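Putative aminomethyltransferase (Leptospirillum rubarum, PDB 3TTG) is probably a folate-binding, aminomethyltransferase-like protein related to the T-protein of the glycine cleavage system, its exact substrate not being established. Local coordinates at residues K34-R45 with E137-V148; L165-H174 with L186-Q196. All blocks are in the same frame, centred on the assembly; numbering follows the deposited sequence.

Contact 1 (K34-R45 with E137-V148)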
loop_
_atom_site.group_PDB
_atom_site.type_symbol
_atom_site.label_atom_id
_atom_site.label_comp_id
_atom_site.label_asym_id
_atom_site.label_seq_id
_atom_site.Cartn_x
_atom_site.Cartn_y
_atom_site.Cartn_z
ATOM N N LYS A 34 6.827 -15.252 10.244
ATOM C CA LYS A 34 6.477 -16.584 10.739
ATOM C C LYS A 34 5.214 -16.567 11.624
ATOM O O LYS A 34 4.467 -17.533 11.616
ATOM C CB LYS A 34 7.671 -17.152 11.533
ATOM C CG LYS A 34 7.659 -18.674 11.698
ATOM C CD LYS A 34 8.531 -19.162 12.882
ATOM C CE LYS A 34 7.729 -19.617 14.089
ATOM N NZ LYS A 34 8.604 -19.892 15.267
ATOM N N LYS A 35 5.038 -15.535 12.449
ATOM C CA LYS A 35 3.881 -15.418 13.351
ATOM C C LYS A 35 3.069 -14.173 12.998
ATOM O O LYS A 35 2.134 -14.232 12.187
ATOM C CB LYS A 35 4.366 -15.419 14.814
ATOM C CG LYS A 35 5.088 -16.747 15.169
ATOM C CD LYS A 35 5.018 -17.125 16.631
ATOM C CE LYS A 35 6.174 -18.001 17.054
ATOM N NZ LYS A 35 6.158 -18.305 18.510
ATOM N N PHE A 36 3.375 -13.059 13.613
ATOM C CA PHE A 36 2.700 -11.806 13.298
ATOM C C PHE A 36 3.483 -10.661 13.875
ATOM O O PHE A 36 4.271 -10.843 14.809
ATOM C CB PHE A 36 1.214 -11.755 13.777
ATOM C CG PHE A 36 1.038 -11.659 15.278
ATOM C CD1 PHE A 36 0.968 -10.423 15.910
ATOM C CD2 PHE A 36 1.001 -12.797 16.060
ATOM C CE1 PHE A 36 0.848 -10.343 17.295
ATOM C CE2 PHE A 36 0.893 -12.708 17.441
ATOM C CZ PHE A 36 0.793 -11.483 18.040
ATOM N N GLY A 37 3.260 -9.509 13.272
ATOM C CA GLY A 37 3.874 -8.267 13.667
ATOM C C GLY A 37 2.781 -7.283 13.955
ATOM O O GLY A 37 1.758 -7.257 13.271
ATOM N N LEU A 38 3.032 -6.437 14.922
ATOM C CA LEU A 38 2.142 -5.364 15.377
ATOM C C LEU A 38 2.854 -4.035 15.190
ATOM O O LEU A 38 4.041 -3.918 15.541
ATOM C CB LEU A 38 1.852 -5.672 16.852
ATOM C CG LEU A 38 1.073 -4.698 17.664
ATOM C CD1 LEU A 38 -0.288 -4.458 17.072
ATOM C CD2 LEU A 38 0.934 -5.200 19.041
ATOM N N PHE A 39 2.153 -3.026 14.610
ATOM C CA PHE A 39 2.716 -1.714 14.349
ATOM C C PHE A 39 1.735 -0.608 14.679
ATOM O O PHE A 39 0.587 -0.653 14.227
ATOM C CB PHE A 39 3.145 -1.614 12.866
ATOM C CG PHE A 39 3.709 -0.267 12.487
ATOM C CD1 PHE A 39 4.888 0.199 13.064
ATOM C CD2 PHE A 39 3.076 0.531 11.539
ATOM C CE1 PHE A 39 5.416 1.433 12.703
ATOM C CE2 PHE A 39 3.611 1.764 11.176
ATOM C CZ PHE A 39 4.757 2.227 11.777
ATOM N N TYR A 40 2.211 0.449 15.378
ATOM C CA TYR A 40 1.397 1.616 15.720
ATOM C C TYR A 40 1.860 2.808 14.904
ATOM O O TYR A 40 2.843 3.430 15.259
ATOM C CB TYR A 40 1.470 1.919 17.209
ATOM C CG TYR A 40 0.835 0.850 18.056
ATOM C CD1 TYR A 40 -0.499 0.927 18.421
ATOM C CD2 TYR A 40 1.578 -0.216 18.533
ATOM C CE1 TYR A 40 -1.078 -0.037 19.245
ATOM C CE2 TYR A 40 1.014 -1.184 19.354
ATOM C CZ TYR A 40 -0.319 -1.105 19.692
ATOM O OH TYR A 40 -0.876 -2.101 20.450
ATOM N N PRO A 41 1.241 3.117 13.769
ATOM C CA PRO A 41 1.741 4.259 12.963
ATOM C C PRO A 41 1.635 5.587 13.680
ATOM O O PRO A 41 0.678 5.819 14.421
ATOM C CB PRO A 41 0.842 4.236 11.709
ATOM C CG PRO A 41 -0.312 3.500 12.089
ATOM C CD PRO A 41 0.031 2.527 13.155
ATOM N N SER A 42 2.633 6.433 13.477
ATOM C CA SER A 42 2.710 7.766 14.041
ATOM C C SER A 42 1.636 8.645 13.400
ATOM O O SER A 42 1.022 9.490 14.052
ATOM C CB SER A 42 4.113 8.349 13.807
ATOM O OG SER A 42 4.153 9.688 14.268
ATOM N N VAL A 43 1.383 8.406 12.116
ATOM C CA VAL A 43 0.332 9.098 11.388
ATOM C C VAL A 43 -0.485 8.016 10.699
ATOM O O VAL A 43 0.025 7.305 9.839
ATOM C CB VAL A 43 0.901 10.147 10.388
ATOM C CG1 VAL A 43 -0.244 10.886 9.694
ATOM C CG2 VAL A 43 1.837 11.160 11.115
ATOM N N SER A 44 -1.720 7.878 11.067
ATOM C CA SER A 44 -2.573 6.885 10.425
ATOM C C SER A 44 -3.092 7.346 9.064
ATOM O O SER A 44 -3.040 8.536 8.744
ATOM C CB SER A 44 -3.789 6.639 11.303
ATOM O OG SER A 44 -4.513 7.845 11.376
ATOM N N ARG A 45 -3.662 6.407 8.282
ATOM C CA ARG A 45 -4.460 6.848 7.168
ATOM C C ARG A 45 -5.672 7.665 7.715
ATOM O O ARG A 45 -6.337 7.288 8.708
ATOM C CB ARG A 45 -4.985 5.697 6.346
ATOM C CG ARG A 45 -3.943 5.019 5.476
ATOM C CD ARG A 45 -4.549 4.059 4.475
ATOM N NE ARG A 45 -3.533 3.568 3.552
ATOM C CZ ARG A 45 -3.391 3.843 2.247
ATOM N NH1 ARG A 45 -4.276 4.600 1.610
ATOM N NH2 ARG A 45 -2.389 3.315 1.561
ATOM N N GLU A 137 -5.071 4.167 14.602
ATOM C CA GLU A 137 -4.798 3.012 13.750
ATOM C C GLU A 137 -3.758 2.061 14.416
ATOM O O GLU A 137 -2.800 2.503 15.059
ATOM C CB GLU A 137 -4.339 3.445 12.359
ATOM C CG GLU A 137 -4.358 2.316 11.336
ATOM C CD GLU A 137 -3.934 2.659 9.910
ATOM O OE1 GLU A 137 -3.539 3.816 9.647
ATOM O OE2 GLU A 137 -3.862 1.723 9.084
ATOM N N ILE A 138 -4.039 0.772 14.382
ATOM C CA ILE A 138 -3.109 -0.285 14.824
ATOM C C ILE A 138 -3.028 -1.204 13.661
ATOM O O ILE A 138 -4.078 -1.614 13.158
ATOM C CB ILE A 138 -3.546 -1.061 16.096
ATOM C CG1 ILE A 138 -3.947 -0.141 17.243
ATOM C CG2 ILE A 138 -2.476 -2.084 16.502
ATOM C CD1 ILE A 138 -4.526 -0.855 18.514
ATOM N N ARG A 139 -1.823 -1.594 13.257
ATOM C CA ARG A 139 -1.680 -2.512 12.128
ATOM C C ARG A 139 -1.143 -3.854 12.539
ATOM O O ARG A 139 -0.215 -3.961 13.375
ATOM C CB ARG A 139 -0.775 -1.938 11.071
ATOM C CG ARG A 139 -1.366 -0.700 10.494
ATOM C CD ARG A 139 -0.614 -0.197 9.329
ATOM N NE ARG A 139 -1.107 1.142 8.976
ATOM C CZ ARG A 139 -0.394 2.100 8.377
ATOM N NH1 ARG A 139 0.832 1.855 7.951
ATOM N NH2 ARG A 139 -0.916 3.312 8.189
ATOM N N LEU A 140 -1.677 -4.903 11.856
ATOM C CA LEU A 140 -1.254 -6.273 12.056
ATOM C C LEU A 140 -0.736 -6.816 10.744
ATOM O O LEU A 140 -1.352 -6.540 9.718
ATOM C CB LEU A 140 -2.422 -7.145 12.541
ATOM C CG LEU A 140 -2.909 -6.960 13.986
ATOM C CD1 LEU A 140 -4.227 -7.744 14.172
ATOM C CD2 LEU A 140 -1.867 -7.396 14.970
ATOM N N VAL A 141 0.390 -7.573 10.758
ATOM C CA VAL A 141 0.890 -8.229 9.553
ATOM C C VAL A 141 1.269 -9.672 9.871
ATOM O O VAL A 141 1.673 -9.951 10.987
ATOM C CB VAL A 141 2.087 -7.495 8.894
ATOM C CG1 VAL A 141 1.716 -6.082 8.452
ATOM C CG2 VAL A 141 3.306 -7.454 9.812
ATOM N N GLY A 142 1.208 -10.558 8.875
ATOM C CA GLY A 142 1.689 -11.918 9.031
ATOM C C GLY A 142 0.651 -12.998 9.142
ATOM O O GLY A 142 -0.544 -12.712 9.270
ATOM N N PRO A 143 1.138 -14.262 9.082
ATOM C CA PRO A 143 0.229 -15.414 8.956
ATOM C C PRO A 143 -0.780 -15.625 10.077
ATOM O O PRO A 143 -1.820 -16.238 9.819
ATOM C CB PRO A 143 1.182 -16.623 8.860
ATOM C CG PRO A 143 2.502 -16.144 9.216
ATOM C CD PRO A 143 2.544 -14.683 8.923
ATOM N N GLU A 144 -0.493 -15.137 11.295
ATOM C CA GLU A 144 -1.401 -15.293 12.435
ATOM C C GLU A 144 -2.290 -14.056 12.665
ATOM O O GLU A 144 -2.957 -13.986 13.685
ATOM C CB GLU A 144 -0.578 -15.624 13.692
ATOM C CG GLU A 144 0.091 -16.991 13.596
ATOM C CD GLU A 144 1.013 -17.364 14.742
ATOM O OE1 GLU A 144 0.966 -16.691 15.799
ATOM O OE2 GLU A 144 1.798 -18.329 14.576
ATOM N N THR A 145 -2.331 -13.091 11.728
ATOM C CA THR A 145 -3.151 -11.899 11.856
ATOM C C THR A 145 -4.611 -12.214 12.185
ATOM O O THR A 145 -5.173 -11.540 13.045
ATOM C CB THR A 145 -3.102 -11.073 10.529
ATOM O OG1 THR A 145 -1.795 -10.555 10.436
ATOM C CG2 THR A 145 -4.130 -9.919 10.470
ATOM N N ILE A 146 -5.240 -13.176 11.476
ATOM C CA ILE A 146 -6.655 -13.464 11.744
ATOM C C ILE A 146 -6.839 -13.981 13.188
ATOM O O ILE A 146 -7.813 -13.614 13.835
ATOM C CB ILE A 146 -7.300 -14.446 10.730
ATOM C CG1 ILE A 146 -7.123 -14.005 9.267
ATOM C CG2 ILE A 146 -8.790 -14.691 11.077
ATOM C CD1 ILE A 146 -7.629 -12.686 8.957
ATOM N N SER A 147 -5.926 -14.841 13.684
ATOM C CA SER A 147 -6.025 -15.389 15.050
ATOM C C SER A 147 -5.972 -14.272 16.090
ATOM O O SER A 147 -6.663 -14.351 17.098
ATOM C CB SER A 147 -4.927 -16.426 15.332
ATOM O OG SER A 147 -3.703 -15.852 15.770
ATOM N N VAL A 148 -5.190 -13.218 15.830
ATOM C CA VAL A 148 -5.096 -12.085 16.757
ATOM C C VAL A 148 -6.431 -11.347 16.735
ATOM O O VAL A 148 -6.924 -10.976 17.790
ATOM C CB VAL A 148 -3.927 -11.127 16.399
ATOM C CG1 VAL A 148 -3.923 -9.902 17.310
ATOM C CG2 VAL A 148 -2.572 -11.841 16.426
HETATM O O HOH W 1 -1.178 4.467 15.956
#

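Contact 2 (L165-H174 with L186-Q196)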
loop_
_atom_site.group_PDB
_atom_site.type_symbol
_atom_site.label_atom_id
_atom_site.label_comp_id
_atom_site.label_asym_id
_atom_site.label_seq_id
_atom_site.Cartn_x
_atom_site.Cartn_y
_atom_site.Cartn_z
ATOM N N LEU A 165 -16.716 -2.718 13.937
ATOM C CA LEU A 165 -16.597 -3.422 15.210
ATOM C C LEU A 165 -17.854 -3.065 16.069
ATOM O O LEU A 165 -18.409 -1.966 15.936
ATOM C CB LEU A 165 -15.280 -3.050 15.920
ATOM C CG LEU A 165 -14.018 -3.453 15.202
ATOM C CD1 LEU A 165 -12.789 -2.806 15.814
ATOM C CD2 LEU A 165 -13.881 -4.962 15.170
ATOM N N LYS A 166 -18.315 -3.988 16.893
ATOM C CA LYS A 166 -19.569 -3.750 17.657
ATOM C C LYS A 166 -19.429 -2.559 18.630
ATOM O O LYS A 166 -20.375 -1.797 18.851
ATOM C CB LYS A 166 -20.053 -5.020 18.384
ATOM C CG LYS A 166 -19.124 -5.641 19.412
ATOM C CD LYS A 166 -19.869 -6.684 20.282
ATOM C CE LYS A 166 -20.445 -7.863 19.511
ATOM N NZ LYS A 166 -21.015 -8.893 20.426
ATOM N N ASN A 167 -18.218 -2.373 19.125
ATOM C CA ASN A 167 -17.831 -1.279 20.019
ATOM C C ASN A 167 -17.593 0.072 19.292
ATOM O O ASN A 167 -17.371 1.082 19.952
ATOM C CB ASN A 167 -16.534 -1.691 20.748
ATOM C CG ASN A 167 -15.451 -2.249 19.826
ATOM O OD1 ASN A 167 -15.414 -3.488 19.584
ATOM N ND2 ASN A 167 -14.639 -1.352 19.198
ATOM N N GLY A 168 -17.629 0.089 17.964
ATOM C CA GLY A 168 -17.324 1.281 17.185
ATOM C C GLY A 168 -15.955 1.038 16.578
ATOM O O GLY A 168 -15.161 0.248 17.091
ATOM N N GLY A 169 -15.660 1.706 15.512
ATOM C CA GLY A 169 -14.378 1.461 14.855
ATOM C C GLY A 169 -14.489 0.425 13.754
ATOM O O GLY A 169 -15.563 -0.114 13.496
ATOM N N TYR A 170 -13.402 0.191 13.057
ATOM C CA TYR A 170 -13.451 -0.609 11.831
ATOM C C TYR A 170 -12.243 -1.492 11.665
ATOM O O TYR A 170 -11.149 -1.153 12.123
ATOM C CB TYR A 170 -13.520 0.328 10.575
ATOM C CG TYR A 170 -14.661 1.312 10.571
ATOM C CD1 TYR A 170 -15.901 0.964 10.043
ATOM C CD2 TYR A 170 -14.550 2.543 11.205
ATOM C CE1 TYR A 170 -16.983 1.837 10.097
ATOM C CE2 TYR A 170 -15.637 3.418 11.283
ATOM C CZ TYR A 170 -16.859 3.049 10.749
ATOM O OH TYR A 170 -17.952 3.883 10.816
ATOM N N VAL A 171 -12.398 -2.558 10.894
ATOM C CA VAL A 171 -11.251 -3.384 10.545
ATOM C C VAL A 171 -11.219 -3.520 9.047
ATOM O O VAL A 171 -12.217 -3.901 8.434
ATOM C CB VAL A 171 -11.217 -4.777 11.218
ATOM C CG1 VAL A 171 -9.903 -5.495 10.897
ATOM C CG2 VAL A 171 -11.371 -4.652 12.712
ATOM N N LEU A 172 -10.066 -3.261 8.474
ATOM C CA LEU A 172 -9.761 -3.453 7.067
ATOM C C LEU A 172 -8.846 -4.662 6.963
ATOM O O LEU A 172 -7.713 -4.605 7.505
ATOM C CB LEU A 172 -9.032 -2.252 6.451
ATOM C CG LEU A 172 -9.774 -0.903 6.234
ATOM C CD1 LEU A 172 -10.383 -0.386 7.527
ATOM C CD2 LEU A 172 -8.817 0.144 5.697
ATOM N N ILE A 173 -9.246 -5.693 6.220
ATOM C CA ILE A 173 -8.344 -6.805 5.929
ATOM C C ILE A 173 -8.041 -6.667 4.474
ATOM O O ILE A 173 -8.947 -6.779 3.653
ATOM C CB ILE A 173 -8.826 -8.206 6.278
ATOM C CG1 ILE A 173 -9.415 -8.325 7.681
ATOM C CG2 ILE A 173 -7.695 -9.212 6.065
ATOM C CD1 ILE A 173 -8.584 -7.997 8.733
ATOM N N HIS A 174 -6.799 -6.408 4.147
ATOM C CA HIS A 174 -6.423 -6.195 2.755
ATOM C C HIS A 174 -6.627 -7.461 1.919
ATOM O O HIS A 174 -6.507 -8.595 2.425
ATOM C CB HIS A 174 -4.925 -5.811 2.637
ATOM C CG HIS A 174 -4.500 -4.498 3.218
ATOM N ND1 HIS A 174 -3.346 -3.878 2.797
ATOM C CD2 HIS A 174 -5.024 -3.778 4.239
ATOM C CE1 HIS A 174 -3.198 -2.808 3.574
ATOM N NE2 HIS A 174 -4.191 -2.701 4.435
ATOM N N LEU A 186 -1.048 -11.720 4.890
ATOM C CA LEU A 186 -2.103 -10.996 5.569
ATOM C C LEU A 186 -1.669 -9.619 6.107
ATOM O O LEU A 186 -0.579 -9.456 6.681
ATOM C CB LEU A 186 -2.670 -11.827 6.734
ATOM C CG LEU A 186 -3.490 -13.011 6.283
ATOM C CD1 LEU A 186 -3.511 -14.088 7.381
ATOM C CD2 LEU A 186 -4.904 -12.584 5.884
ATOM N N GLN A 187 -2.573 -8.666 5.964
ATOM C CA GLN A 187 -2.440 -7.278 6.518
ATOM C C GLN A 187 -3.766 -6.794 7.005
ATOM O O GLN A 187 -4.731 -6.853 6.249
ATOM C CB GLN A 187 -1.931 -6.286 5.507
ATOM C CG GLN A 187 -0.583 -6.571 4.929
ATOM C CD GLN A 187 -0.252 -5.570 3.861
ATOM O OE1 GLN A 187 -0.555 -5.769 2.663
ATOM N NE2 GLN A 187 0.392 -4.493 4.249
ATOM N N ALA A 188 -3.864 -6.420 8.270
ATOM C CA ALA A 188 -5.085 -5.870 8.798
ATOM C C ALA A 188 -4.824 -4.527 9.454
ATOM O O ALA A 188 -3.809 -4.346 10.140
ATOM C CB ALA A 188 -5.701 -6.812 9.805
ATOM N N ASP A 189 -5.723 -3.570 9.200
ATOM C CA ASP A 189 -5.671 -2.237 9.791
ATOM C C ASP A 189 -6.871 -2.041 10.677
ATOM O O ASP A 189 -8.016 -2.063 10.217
ATOM C CB ASP A 189 -5.641 -1.159 8.758
ATOM C CG ASP A 189 -4.566 -1.361 7.696
ATOM O OD1 ASP A 189 -3.446 -1.861 8.044
ATOM O OD2 ASP A 189 -4.858 -1.102 6.527
ATOM N N LEU A 190 -6.609 -1.786 11.920
ATOM C CA LEU A 190 -7.650 -1.606 12.910
ATOM C C LEU A 190 -7.788 -0.125 13.229
ATOM O O LEU A 190 -6.819 0.460 13.677
ATOM C CB LEU A 190 -7.298 -2.372 14.194
ATOM C CG LEU A 190 -7.280 -3.890 14.194
ATOM C CD1 LEU A 190 -6.243 -4.455 13.238
ATOM C CD2 LEU A 190 -6.934 -4.423 15.587
ATOM N N PHE A 191 -8.975 0.464 13.048
ATOM C CA PHE A 191 -9.258 1.869 13.421
ATOM C C PHE A 191 -10.092 1.837 14.657
ATOM O O PHE A 191 -11.283 1.528 14.589
ATOM C CB PHE A 191 -9.963 2.566 12.261
ATOM C CG PHE A 191 -9.003 2.798 11.123
ATOM C CD1 PHE A 191 -8.349 4.013 10.980
ATOM C CD2 PHE A 191 -8.803 1.835 10.166
ATOM C CE1 PHE A 191 -7.472 4.227 9.910
ATOM C CE2 PHE A 191 -7.872 2.025 9.149
ATOM C CZ PHE A 191 -7.263 3.245 9.001
ATOM N N ILE A 192 -9.434 2.045 15.816
ATOM C CA ILE A 192 -10.009 1.887 17.145
ATOM C C ILE A 192 -10.493 3.222 17.692
ATOM O O ILE A 192 -9.714 4.170 17.666
ATOM C CB ILE A 192 -8.917 1.266 18.064
ATOM C CG1 ILE A 192 -8.403 -0.074 17.442
ATOM C CG2 ILE A 192 -9.458 1.048 19.476
ATOM C CD1 ILE A 192 -9.529 -1.190 17.214
ATOM N N PRO A 193 -11.730 3.318 18.240
ATOM C CA PRO A 193 -12.166 4.580 18.825
ATOM C C PRO A 193 -11.172 5.064 19.878
ATOM O O PRO A 193 -10.676 4.270 20.682
ATOM C CB PRO A 193 -13.505 4.212 19.470
ATOM C CG PRO A 193 -14.022 3.116 18.616
ATOM C CD PRO A 193 -12.790 2.290 18.386
ATOM N N ILE A 194 -10.879 6.341 19.877
ATOM C CA ILE A 194 -9.908 6.932 20.821
ATOM C C ILE A 194 -10.070 6.418 22.270
ATOM O O ILE A 194 -9.078 6.049 22.916
ATOM C CB ILE A 194 -10.021 8.478 20.840
ATOM C CG1 ILE A 194 -9.732 9.152 19.498
ATOM C CG2 ILE A 194 -9.063 9.037 21.883
ATOM C CD1 ILE A 194 -8.565 8.702 18.812
ATOM N N ASP A 195 -11.307 6.434 22.794
ATOM C CA ASP A 195 -11.535 6.046 24.184
ATOM C C ASP A 195 -11.254 4.560 24.455
ATOM O O ASP A 195 -11.128 4.189 25.622
ATOM C CB ASP A 195 -12.959 6.422 24.648
ATOM C CG ASP A 195 -14.090 5.549 24.131
ATOM O OD1 ASP A 195 -15.002 5.255 24.907
ATOM O OD2 ASP A 195 -14.058 5.169 22.944
ATOM N N GLN A 196 -11.131 3.714 23.414
ATOM C CA GLN A 196 -10.849 2.272 23.582
ATOM C C GLN A 196 -9.400 1.893 23.262
ATOM O O GLN A 196 -9.017 0.718 23.420
ATOM C CB GLN A 196 -11.767 1.485 22.648
ATOM C CG GLN A 196 -13.220 1.601 23.105
ATOM C CD GLN A 196 -14.141 1.084 22.040
ATOM O OE1 GLN A 196 -13.824 0.108 21.372
ATOM N NE2 GLN A 196 -15.278 1.736 21.835
HETATM O O HOH W 2 -4.436 -9.391 3.919
HETATM O O HOH W 3 -1.587 -4.136 0.583
#

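Contact 1 (K34-R45 with E137-V148)
Residues 34-45 and 137-148 meet as an antiparallel strand pair, 37-39 against 137-141, inside a mixed sheet of the folate-binding domain. The strand axes come within 4.8 Å at 161°. Gly-37 with Val-141 and Phe-39 with Arg-139 are the hydrogen-bonded pairs, each with two bonds; Leu-38 with Leu-140 is the non-hydrogen-bonded pair between them. Beyond the strands, Glu-144 N, at the N-cap of helix 145-152, donates to Lys-35 O. Phe-36 has chi1 71°, its CG between the backbone N and the carbonyl carbon, and this sets one face of the ring against Val-148, whose CG2 sits 3.5 Å from the ring centroid, nearly on the normal. Ile-138 CG2 presses on Leu-38 CD1 at 3.3 Å, tighter than normal carbon contact, and also lies over a face of the Tyr-40 ring. At the far end Glu-137 OE1 takes Arg-45 N at 2.9 Å and, from the opposite face of its carboxylate, Arg-139 NH2. Arg-139 NE reaches Glu-137 OE2 at 2.8 Å, completing a side-on, two-nitrogen grip made from above the carboxylate plane, which should fix the turn of the guanidinium, with Pro-41 CG over one face. Strands 214-215 and 187-193 flank the pair in the sheet; Phe-36, Leu-38 and Tyr-40 touch helix 197-211, while Phe-39 stacks on Tyr-221 of helix 218-227.

Contact 2 (L165-H174 with L186-Q196)
Strand 170-173 and strand 187-193 run nearly antiparallel, their axes 4.7 Å apart at closest approach. Four backbone bonds join Tyr-170 to Phe-191 and Leu-172 to Asp-189, and His-174 N to Gln-187 O adds a fifth. Packing is tightest at the His-174 end. On the face carrying Val-171 and Leu-190, Ile-173 CD1 is pushed against Ala-188 CB at 3.3 Å, shorter than usual for two carbons. On the other face Leu-172 CD1 touches Phe-191 CD2 at 3.8 Å. His-174 turns its imidazole edge to Asp-189: NE2 donates to OD2 at 2.7 Å with an angle of 161° at the hydrogen. OD2 lies in the ring plane, while NE2 meets it on the syn side but tilted out of the carboxylate plane, the two planes being 77° apart. CG of His-174 is anti to the carbonyl carbon (chi1 -66°), which lays one ring face over Gln-187 CB, 3.9 Å from the ring centroid. A water joins ND1 of His-174 to OE1 of Gln-187. Replacing the histidine with a leucine would probably leave Asp-189 OD2 without this donor and break the water link to Gln-187. The opposite end is looser and partly solvent-exposed. There the turn 165-168 is tied to the other segment by Gln-196 NE2, which donates to Asn-167 O at 2.9 Å from above the carbonyl plane, while Pro-193 CD rests on Gly-168 O at 3.4 Å. At Gly-169 any CB would collide with Phe-191 O and Pro-193 CD, so the close approach of the chains here calls for glycine. Together with strand 161-164, which bonds to Val-171 and Ile-173, the two strands form an antiparallel meander at one side of the folate-binding domain's mixed sheet.

Contacts 1 and 2 are neighbouring portions of one sheet, their centres 11 Å apart, joined where strand 135-141 lies beside strand 187-193. Probable hydrogen bonds cross this seam: Leu-140 N to Ala-188 O and Leu-190 N to Ile-138 O, both 2.8 Å. Side chains also meet across it: Glu-137 OE2 packs on Asp-189 CB at 3.4 Å, and Arg-139 NE makes a weak, long ion pair with Asp-189 OD1. Glu-137, Arg-139, Asp-189 and His-174 thus lie in sequence, the Arg-139 to Asp-189 step being weak. All four segments belong to the folate-binding domain, but whether this series of polar residues takes any part in binding folate remains open.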